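Hypothetical protein PAE2307 (PDB 1WVQ) is an adenosine-specific kinase of an ancient conserved family and carries a stably phosphorylated histidine. Local coordinates at the interface of chains A and B. Sequence-based numbering; all coordinates share one arbitrary frame. Chains: chain A/B, hypothetical protein PAE2307.

The interface of chains A and B. Residues chain A 58, 60-62; chain B 145-147, 151.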
# COMPACT_ATOMS: atom_id res chain seq x y z
N LYS A 58 -1.61 11.50 30.37
CA LYS A 58 -2.86 11.88 31.01
C LYS A 58 -3.97 10.84 30.81
O LYS A 58 -5.03 10.93 31.43
CB LYS A 58 -3.31 13.26 30.50
CG LYS A 58 -2.39 14.39 30.97
CD LYS A 58 -2.99 15.77 30.74
CE LYS A 58 -2.10 16.83 31.40
NZ LYS A 58 -2.69 18.19 31.38
N LEU A 60 -6.17 10.28 28.48
CA LEU A 60 -7.45 10.85 28.12
C LEU A 60 -8.00 10.32 26.81
O LEU A 60 -7.24 9.93 25.91
CB LEU A 60 -7.33 12.37 28.01
CG LEU A 60 -6.88 13.10 29.27
CD1 LEU A 60 -6.49 14.52 28.92
CD2 LEU A 60 -8.00 13.07 30.31
N VAL A 61 -9.32 10.29 26.72
CA VAL A 61 -9.96 9.87 25.48
C VAL A 61 -9.84 11.11 24.60
O VAL A 61 -10.48 12.13 24.85
CB VAL A 61 -11.45 9.54 25.70
CG1 VAL A 61 -12.11 9.23 24.36
CG2 VAL A 61 -11.59 8.36 26.64
N ARG A 62 -8.97 11.02 23.60
CA ARG A 62 -8.73 12.12 22.68
C ARG A 62 -9.76 12.04 21.56
O ARG A 62 -10.11 10.94 21.12
CB ARG A 62 -7.32 12.01 22.11
CG ARG A 62 -6.24 11.90 23.17
CD ARG A 62 -6.08 13.20 23.95
NE ARG A 62 -5.03 13.10 24.97
CZ ARG A 62 -4.47 14.15 25.57
NH1 ARG A 62 -4.85 15.38 25.26
NH2 ARG A 62 -3.53 13.95 26.49
N GLY B 145 -10.16 10.03 31.82
CA GLY B 145 -11.17 11.03 31.52
C GLY B 145 -11.23 11.36 30.04
O GLY B 145 -10.60 10.68 29.22
N VAL B 146 -11.98 12.41 29.71
CA VAL B 146 -12.15 12.84 28.33
C VAL B 146 -11.43 14.18 28.10
O VAL B 146 -11.52 15.10 28.91
CB VAL B 146 -13.65 12.98 27.99
CG1 VAL B 146 -13.83 13.40 26.53
CG2 VAL B 146 -14.36 11.66 28.25
N GLU B 147 -10.72 14.26 26.98
CA GLU B 147 -9.96 15.44 26.60
C GLU B 147 -10.83 16.71 26.55
O GLU B 147 -11.89 16.71 25.95
CB GLU B 147 -9.31 15.19 25.24
CG GLU B 147 -8.44 16.32 24.71
CD GLU B 147 -7.85 15.99 23.36
OE1 GLU B 147 -8.62 15.55 22.46
OE2 GLU B 147 -6.63 16.16 23.18
N ASP B 151 -7.05 20.64 26.99
CA ASP B 151 -6.19 19.47 26.79
C ASP B 151 -5.86 19.33 25.31
O ASP B 151 -4.73 18.99 24.94
CB ASP B 151 -6.88 18.18 27.24
CG ASP B 151 -7.08 18.11 28.73
OD1 ASP B 151 -6.17 18.52 29.47
OD2 ASP B 151 -8.14 17.62 29.15
O HOH W 1 -3.47 18.56 28.83
O HOH W 2 -5.40 17.85 32.10
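The edge of the A:Arg62 guanidinium meets the carboxylate of B:Glu147: OE2 lies in the guanidinium plane, 2.8 Å from NH1, in a nearly straight hydrogen bond that is also a salt bridge. The two flat groups stand 83° apart, and NH1 reaches OE2 from above the carboxylate plane. The main-chain O of B:Asp151 is also at the guanidinium edge, while methyl CD1 of A:Leu60, from the same strand, sits over one face near the rim. A bend at chi2 (-69°) folds the arginine chain, and A:Arg62 CD packs 3.4 Å from B:Glu147 CD, the carboxylate carbon. CG of the glutamate is anti to its backbone N (chi1 -178°), and with the chain extended beyond it this carries the carboxylate out to the arginine, where the two side chains cross at about a right angle. An alanine in place of B:Glu147 would probably leave the A:Arg62 guanidinium without its charged mate and freer to turn.

Beside this pair the backbones join in parallel pairing between strand 60-65 of chain A and strand 145-146 of chain B. A:Val61 N donates to B:Gly145 O (2.8 Å), and A:Val61 O accepts from B:Glu147 N (3.0 Å), just past the short strand. A:Leu60 leans on chain B with both methyls: CD2 lies 4.0 Å from B:Gly145 CA, and CD1 meets the carboxylate of B:Asp151 3.6 Å from CG. Farther out, the extended chain of A:Lys58 brings NZ to within 4.0 Å of B:Asp151 OD1, a long salt bridge in which water 1 and water 2 each link the ammonium to that same oxygen.

The patch thus fastens the C-terminal segment of one subunit, a short strand followed by helix 149-162, to strand 60-65 of its neighbour. Lending the C-terminal arm in this way probably helps hold together the six-chain assembly, although the structure alone does not show that the hexamer is the working form.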